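Local coordinates for protein TetR-family transcriptional regulator (Streptomyces coelicolor A3, PDB 2QIB) that probably binds DNA as a TetR-family transcription factor, with a helix-turn-helix region likely to recognise regulatory sequences, at residues G82-A86 with V207-P212; L88-M92 with T180-F186. All blocks are in the same frame, centred on the assembly; numbering follows the deposited sequence.

Contact 1 (G82-A86 with V207-P212); sequences GPLGA and VLADEP
Glu211 folds back on itself to reach Gly85 N: its CG lies beside the backbone N (chi1 -67°) and the chain bends at chi2 (-63°). The carboxylate thus reaches the first turn of helix 84-101, in the all-helical C-terminal domain of a TetR-family regulator. Gly85 N donates to Glu211 OE2 at 2.9 Å, meeting the syn lone pair with an angle of 157° at the hydrogen. Leu84 N is reached through a water, which accepts from it and donates to both Val207 O and Glu211 OE2. A second water donates to Glu211 OE1 and is held weakly by Ala86 N. The helix N-terminus would probably favour the negative charge. Without the carboxylate, as with an alanine here, Gly85 N would probably lose this acceptor and both waters one of their partners. Pro83, the N-cap residue, packs beside this polar patch. Its CG lies 3.7 Å from Pro212 CD, and the two side chains cross at about a right angle. Leu84 and Val207 both also touch Leu140 of helix 119-140. At the edge of the contact, Leu84 CD1 lies 3.9 Å from Asp210 OD2.

Contact 2 (L88-M92 with T180-F186); sequences LLRVM and TQLVHDF
Val183 meets Leu88, Leu89 and Met92 mainly through one methyl, CG2. This methyl lies 3.8 Å from Leu89 N, so it packs against the backbone as well as the side chains. It is 3.9 Å from Leu88 CG, and Met92 CG is a little farther off. Leu88 runs alongside Val183 in the opposite direction. Leu88 extends away from its own backbone N (chi1 -176°), which brings CD2 to 4.1 Å from Phe186 CB, and these two side chains cross at about a right angle. Met92 is a selenomethionine bent at chi2 and chi3. Its SE sits 4.0 Å from Leu182 CD1. At the outer edge, Leu89 CD1 approaches Thr180 OG1 at 3.9 Å. Behind this layer, Trp156 of helix 147-168 touches Leu88 and Met92, stacks edge-to-face with Phe186 and donates from NE1 to Leu182 O. On helix 175-194, Gln181, His184 and Asp185 pack against the second subunit. The axes of segments 88-92 and 180-186 come within 9.3 Å and run at 138°, nearer antiparallel than parallel. No hydrogen bond joins the two segments, so their direct hold on each other comes from van der Waals packing, mostly between apolar side chains.

Overall arrangement
Contacts 1 and 2 lie about 12 Å apart, centre to centre, on the same side of the chain's centre. Both use helix 84-101. Contact 1 holds its start and contact 2 its next turns. The other partners, helix 175-194 and the end of helix 198-209 with the loop beyond it, follow each other in the chain. In sequence order, 82-86 and 88-92 come first, then 180-186, then 207-212. Contact 2 therefore falls between the two segments of contact 1. Gly85 O packs against Val183 CG1, joining the two sites. Together they tie helix 84-101 to helix 175-194 and to the end of helix 198-209 with the loop after it, with contact 1 at the surface and contact 2 partly buried.

Contact 1 (G82-A86 with V207-P212)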
ATOM      1  N   GLY A  82     -24.958 -13.641  -6.007  1.00 23.26           N
ATOM      2  CA  GLY A  82     -25.209 -13.371  -4.585  1.00 22.48           C
ATOM      3  C   GLY A  82     -24.612 -12.046  -4.116  1.00 21.19           C
ATOM      4  O   GLY A  82     -24.022 -11.316  -4.915  1.00 21.88           O
ATOM      5  N   PRO A  83     -24.729 -11.745  -2.809  1.00 20.34           N
ATOM      6  CA  PRO A  83     -24.267 -10.448  -2.268  1.00 19.77           C
ATOM      7  C   PRO A  83     -22.772 -10.265  -2.573  1.00 18.94           C
ATOM      8  O   PRO A  83     -22.006 -11.230  -2.502  1.00 19.04           O
ATOM      9  CB  PRO A  83     -24.411 -10.611  -0.754  1.00 18.86           C
ATOM     10  CG  PRO A  83     -25.303 -11.737  -0.546  1.00 22.62           C
ATOM     11  CD  PRO A  83     -25.252 -12.637  -1.762  1.00 20.72           C
ATOM     12  N   LEU A  84     -22.374  -9.038  -2.897  1.00 17.65           N
ATOM     13  CA  LEU A  84     -20.992  -8.766  -3.320  1.00 19.47           C
ATOM     14  C   LEU A  84     -19.993  -8.979  -2.193  1.00 18.06           C
ATOM     15  O   LEU A  84     -18.890  -9.456  -2.433  1.00 16.83           O
ATOM     16  CB  LEU A  84     -20.866  -7.362  -3.905  1.00 19.17           C
ATOM     17  CG  LEU A  84     -21.212  -7.272  -5.391  1.00 22.23           C
ATOM     18  CD1 LEU A  84     -22.712  -7.435  -5.612  1.00 26.17           C
ATOM     19  CD2 LEU A  84     -20.687  -5.979  -6.031  1.00 22.77           C
ATOM     20  N   GLY A  85     -20.382  -8.623  -0.971  1.00 17.41           N
ATOM     21  CA  GLY A  85     -19.470  -8.749   0.178  1.00 17.67           C
ATOM     22  C   GLY A  85     -18.996 -10.185   0.338  1.00 17.38           C
ATOM     23  O   GLY A  85     -17.801 -10.438   0.528  1.00 16.23           O
ATOM     24  N   ALA A  86     -19.934 -11.133   0.238  1.00 17.85           N
ATOM     25  CA  ALA A  86     -19.587 -12.551   0.355  1.00 17.99           C
ATOM     26  C   ALA A  86     -18.638 -13.033  -0.748  1.00 17.49           C
ATOM     27  O   ALA A  86     -17.792 -13.894  -0.491  1.00 17.93           O
ATOM     28  CB  ALA A  86     -20.885 -13.420   0.371  1.00 18.39           C
ATOM     29  N   VAL A 207     -24.636  -1.171  -4.402  1.00 25.13           N
ATOM     30  CA  VAL A 207     -23.862  -2.253  -3.833  1.00 25.97           C
ATOM     31  C   VAL A 207     -24.423  -2.723  -2.488  1.00 25.86           C
ATOM     32  O   VAL A 207     -24.637  -3.919  -2.272  1.00 26.58           O
ATOM     33  CB  VAL A 207     -22.361  -1.870  -3.727  1.00 24.92           C
ATOM     34  CG1 VAL A 207     -21.617  -2.899  -2.898  1.00 26.00           C
ATOM     35  CG2 VAL A 207     -21.777  -1.774  -5.127  1.00 25.82           C
ATOM     36  N   LEU A 208     -24.681  -1.788  -1.584  1.00 27.40           N
ATOM     37  CA  LEU A 208     -25.283  -2.136  -0.292  1.00 27.93           C
ATOM     38  C   LEU A 208     -26.741  -2.656  -0.334  1.00 28.34           C
ATOM     39  O   LEU A 208     -27.154  -3.386   0.548  1.00 28.03           O
ATOM     40  CB  LEU A 208     -25.128  -0.978   0.687  1.00 29.03           C
ATOM     41  CG  LEU A 208     -23.657  -0.638   0.921  1.00 29.29           C
ATOM     42  CD1 LEU A 208     -23.524   0.692   1.654  1.00 31.35           C
ATOM     43  CD2 LEU A 208     -22.923  -1.769   1.681  1.00 31.97           C
ATOM     44  N   ALA A 209     -27.500  -2.316  -1.378  1.00 28.82           N
ATOM     45  CA  ALA A 209     -28.860  -2.853  -1.543  1.00 29.15           C
ATOM     46  C   ALA A 209     -28.822  -4.354  -1.878  1.00 29.13           C
ATOM     47  O   ALA A 209     -29.819  -5.069  -1.717  1.00 30.09           O
ATOM     48  CB  ALA A 209     -29.618  -2.083  -2.633  1.00 29.83           C
ATOM     49  N   ASP A 210     -27.675  -4.823  -2.366  1.00 28.38           N
ATOM     50  CA  ASP A 210     -27.498  -6.223  -2.734  1.00 28.38           C
ATOM     51  C   ASP A 210     -27.074  -7.095  -1.549  1.00 27.97           C
ATOM     52  O   ASP A 210     -26.976  -8.322  -1.686  1.00 27.91           O
ATOM     53  CB  ASP A 210     -26.468  -6.366  -3.877  1.00 28.92           C
ATOM     54  CG  ASP A 210     -27.050  -6.022  -5.260  1.00 32.73           C
ATOM     55  OD1 ASP A 210     -28.286  -5.956  -5.410  1.00 33.21           O
ATOM     56  OD2 ASP A 210     -26.250  -5.835  -6.214  1.00 37.13           O
ATOM     57  N   GLU A 211     -26.791  -6.467  -0.407  1.00 27.33           N
ATOM     58  CA  GLU A 211     -26.484  -7.200   0.816  1.00 28.43           C
ATOM     59  C   GLU A 211     -27.791  -7.586   1.517  1.00 29.19           C
ATOM     60  O   GLU A 211     -28.727  -6.796   1.513  1.00 29.98           O
ATOM     61  CB  GLU A 211     -25.657  -6.324   1.767  1.00 28.05           C
ATOM     62  CG  GLU A 211     -24.231  -5.961   1.296  1.00 25.97           C
ATOM     63  CD  GLU A 211     -23.324  -7.180   1.126  1.00 26.72           C
ATOM     64  OE1 GLU A 211     -23.197  -7.981   2.086  1.00 27.49           O
ATOM     65  OE2 GLU A 211     -22.720  -7.306   0.038  1.00 21.20           O
ATOM     66  N   PRO A 212     -27.863  -8.778   2.138  1.00 29.80           N
ATOM     67  CA  PRO A 212     -29.101  -9.100   2.870  1.00 30.27           C
ATOM     68  C   PRO A 212     -29.205  -8.235   4.135  1.00 30.63           C
ATOM     69  O   PRO A 212     -28.174  -7.846   4.703  1.00 29.71           O
ATOM     70  CB  PRO A 212     -28.914 -10.564   3.253  1.00 30.46           C
ATOM     71  CG  PRO A 212     -27.422 -10.737   3.324  1.00 30.69           C
ATOM     72  CD  PRO A 212     -26.867  -9.860   2.233  1.00 29.86           C
TER
HETATM   73  O   HOH W   1     -23.577  -6.460  -2.265  1.00 25.28           O
HETATM   74  O   HOH W   2     -22.259 -10.386   1.815  1.00 25.43           O

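Contact 2 (L88-M92 with T180-F186)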
ATOM      1  N   LEU A  88     -16.394 -11.124  -2.266  1.00 14.82           N
ATOM      2  CA  LEU A  88     -15.072 -10.603  -1.873  1.00 15.18           C
ATOM      3  C   LEU A  88     -14.462 -11.400  -0.710  1.00 15.12           C
ATOM      4  O   LEU A  88     -13.246 -11.679  -0.715  1.00 14.96           O
ATOM      5  CB  LEU A  88     -15.156  -9.110  -1.547  1.00 15.03           C
ATOM      6  CG  LEU A  88     -13.815  -8.427  -1.209  1.00 14.99           C
ATOM      7  CD1 LEU A  88     -12.810  -8.542  -2.365  1.00 16.73           C
ATOM      8  CD2 LEU A  88     -14.097  -6.947  -0.921  1.00 16.37           C
ATOM      9  N   LEU A  89     -15.279 -11.779   0.275  1.00 14.99           N
ATOM     10  CA  LEU A  89     -14.772 -12.570   1.396  1.00 16.14           C
ATOM     11  C   LEU A  89     -14.185 -13.884   0.894  1.00 16.23           C
ATOM     12  O   LEU A  89     -13.123 -14.306   1.362  1.00 15.61           O
ATOM     13  CB  LEU A  89     -15.867 -12.830   2.448  1.00 16.59           C
ATOM     14  CG  LEU A  89     -15.362 -13.518   3.720  1.00 17.28           C
ATOM     15  CD1 LEU A  89     -14.220 -12.717   4.395  1.00 20.21           C
ATOM     16  CD2 LEU A  89     -16.537 -13.777   4.689  1.00 19.71           C
ATOM     17  N   ARG A  90     -14.852 -14.523  -0.072  1.00 15.61           N
ATOM     18  CA  ARG A  90     -14.320 -15.787  -0.622  1.00 15.58           C
ATOM     19  C   ARG A  90     -12.953 -15.594  -1.279  1.00 15.50           C
ATOM     20  O   ARG A  90     -12.001 -16.383  -1.076  1.00 16.41           O
ATOM     21  CB  ARG A  90     -15.321 -16.428  -1.591  1.00 15.01           C
ATOM     22  CG  ARG A  90     -16.467 -17.054  -0.797  1.00 17.56           C
ATOM     23  CD  ARG A  90     -17.419 -17.858  -1.694  1.00 19.31           C
ATOM     24  NE  ARG A  90     -18.218 -17.002  -2.565  1.00 18.33           N
ATOM     25  CZ  ARG A  90     -19.392 -16.457  -2.244  1.00 19.95           C
ATOM     26  NH1 ARG A  90     -19.928 -16.633  -1.030  1.00 21.23           N
ATOM     27  NH2 ARG A  90     -20.010 -15.704  -3.140  1.00 19.79           N
ATOM     28  N   VAL A  91     -12.847 -14.515  -2.066  1.00 14.94           N
ATOM     29  CA  VAL A  91     -11.557 -14.207  -2.684  1.00 15.07           C
ATOM     30  C   VAL A  91     -10.512 -13.888  -1.584  1.00 15.08           C
ATOM     31  O   VAL A  91      -9.349 -14.307  -1.671  1.00 15.23           O
ATOM     32  CB  VAL A  91     -11.652 -13.006  -3.637  1.00 14.76           C
ATOM     33  CG1 VAL A  91     -10.244 -12.675  -4.197  1.00 14.60           C
ATOM     34  CG2 VAL A  91     -12.629 -13.307  -4.770  1.00 14.99           C
HETATM   35  N   MSE A  92     -10.894 -13.124  -0.563  1.00 15.65           N
HETATM   36  CA  MSE A  92      -9.932 -12.847   0.536  1.00 16.11           C
HETATM   37  C   MSE A  92      -9.397 -14.138   1.200  1.00 16.02           C
HETATM   38  O   MSE A  92      -8.237 -14.200   1.573  1.00 16.42           O
HETATM   39  CB  MSE A  92     -10.534 -11.929   1.602  1.00 16.98           C
HETATM   40  CG  MSE A  92     -10.831 -10.494   1.135  1.00 16.91           C
HETATM   41 SE   MSE A  92      -9.169  -9.583   0.633  1.00 25.91          SE
HETATM   42  CE  MSE A  92      -9.104 -10.056  -1.278  1.00 20.48           C
ATOM     43  N   THR A 180     -12.307 -10.509   6.964  1.00 15.97           N
ATOM     44  CA  THR A 180     -13.563  -9.758   7.183  1.00 15.48           C
ATOM     45  C   THR A 180     -13.294  -8.265   7.252  1.00 14.11           C
ATOM     46  O   THR A 180     -14.042  -7.443   6.682  1.00 14.45           O
ATOM     47  CB  THR A 180     -14.272 -10.270   8.455  1.00 15.91           C
ATOM     48  OG1 THR A 180     -14.798 -11.573   8.128  1.00 21.12           O
ATOM     49  CG2 THR A 180     -15.419  -9.357   8.832  1.00 20.14           C
ATOM     50  N   GLN A 181     -12.226  -7.911   7.954  1.00 13.48           N
ATOM     51  CA  GLN A 181     -11.825  -6.498   8.038  1.00 14.48           C
ATOM     52  C   GLN A 181     -11.610  -5.860   6.676  1.00 14.14           C
ATOM     53  O   GLN A 181     -12.102  -4.745   6.447  1.00 14.39           O
ATOM     54  CB  GLN A 181     -10.557  -6.390   8.862  1.00 14.90           C
ATOM     55  CG  GLN A 181     -10.090  -4.899   9.091  1.00 17.12           C
ATOM     56  CD  GLN A 181      -9.215  -4.781  10.295  1.00 16.34           C
ATOM     57  OE1 GLN A 181      -9.706  -4.897  11.420  1.00 18.97           O
ATOM     58  NE2 GLN A 181      -7.927  -4.473  10.088  1.00 18.25           N
ATOM     59  N   LEU A 182     -10.925  -6.551   5.769  1.00 13.43           N
ATOM     60  CA  LEU A 182     -10.673  -5.986   4.432  1.00 14.74           C
ATOM     61  C   LEU A 182     -11.984  -5.799   3.626  1.00 13.94           C
ATOM     62  O   LEU A 182     -12.117  -4.806   2.871  1.00 14.70           O
ATOM     63  CB  LEU A 182      -9.694  -6.857   3.645  1.00 12.88           C
ATOM     64  CG  LEU A 182      -8.258  -6.563   4.101  1.00 15.22           C
ATOM     65  CD1 LEU A 182      -7.331  -7.641   3.578  1.00 15.42           C
ATOM     66  CD2 LEU A 182      -7.729  -5.134   3.695  1.00 17.02           C
ATOM     67  N   VAL A 183     -12.931  -6.723   3.804  1.00 14.03           N
ATOM     68  CA  VAL A 183     -14.245  -6.584   3.170  1.00 14.21           C
ATOM     69  C   VAL A 183     -14.986  -5.357   3.723  1.00 15.18           C
ATOM     70  O   VAL A 183     -15.470  -4.507   2.938  1.00 15.06           O
ATOM     71  CB  VAL A 183     -15.102  -7.869   3.319  1.00 14.95           C
ATOM     72  CG1 VAL A 183     -16.505  -7.644   2.690  1.00 15.85           C
ATOM     73  CG2 VAL A 183     -14.358  -9.014   2.647  1.00 17.20           C
ATOM     74  N   HIS A 184     -15.039  -5.227   5.054  1.00 14.03           N
ATOM     75  CA  HIS A 184     -15.630  -4.034   5.651  1.00 15.10           C
ATOM     76  C   HIS A 184     -14.892  -2.756   5.247  1.00 15.24           C
ATOM     77  O   HIS A 184     -15.532  -1.745   4.975  1.00 14.40           O
ATOM     78  CB  HIS A 184     -15.605  -4.147   7.152  1.00 16.15           C
ATOM     79  CG  HIS A 184     -16.562  -5.168   7.687  1.00 17.06           C
ATOM     80  ND1 HIS A 184     -17.826  -5.356   7.154  1.00 20.68           N
ATOM     81  CD2 HIS A 184     -16.466  -6.008   8.745  1.00 21.43           C
ATOM     82  CE1 HIS A 184     -18.462  -6.273   7.865  1.00 24.87           C
ATOM     83  NE2 HIS A 184     -17.653  -6.701   8.822  1.00 20.99           N
ATOM     84  N   ASP A 185     -13.558  -2.819   5.194  1.00 15.12           N
ATOM     85  CA  ASP A 185     -12.741  -1.665   4.768  1.00 14.83           C
ATOM     86  C   ASP A 185     -13.149  -1.187   3.378  1.00 15.76           C
ATOM     87  O   ASP A 185     -13.216  -0.005   3.146  1.00 15.84           O
ATOM     88  CB  ASP A 185     -11.268  -2.027   4.718  1.00 14.27           C
ATOM     89  CG  ASP A 185     -10.650  -2.186   6.118  1.00 15.08           C
ATOM     90  OD1 ASP A 185     -11.254  -1.693   7.094  1.00 15.18           O
ATOM     91  OD2 ASP A 185      -9.534  -2.791   6.214  1.00 15.06           O
ATOM     92  N   PHE A 186     -13.430  -2.115   2.471  1.00 15.71           N
ATOM     93  CA  PHE A 186     -13.805  -1.755   1.109  1.00 16.45           C
ATOM     94  C   PHE A 186     -15.112  -0.942   1.164  1.00 16.00           C
ATOM     95  O   PHE A 186     -15.210   0.118   0.566  1.00 15.76           O
ATOM     96  CB  PHE A 186     -13.972  -3.040   0.245  1.00 17.22           C
ATOM     97  CG  PHE A 186     -14.096  -2.755  -1.255  1.00 18.89           C
ATOM     98  CD1 PHE A 186     -13.025  -2.965  -2.111  1.00 26.03           C
ATOM     99  CD2 PHE A 186     -15.323  -2.330  -1.783  1.00 22.64           C
ATOM    100  CE1 PHE A 186     -13.122  -2.677  -3.508  1.00 25.71           C
ATOM    101  CE2 PHE A 186     -15.459  -2.050  -3.158  1.00 23.83           C
ATOM    102  CZ  PHE A 186     -14.354  -2.226  -4.020  1.00 24.88           C
TER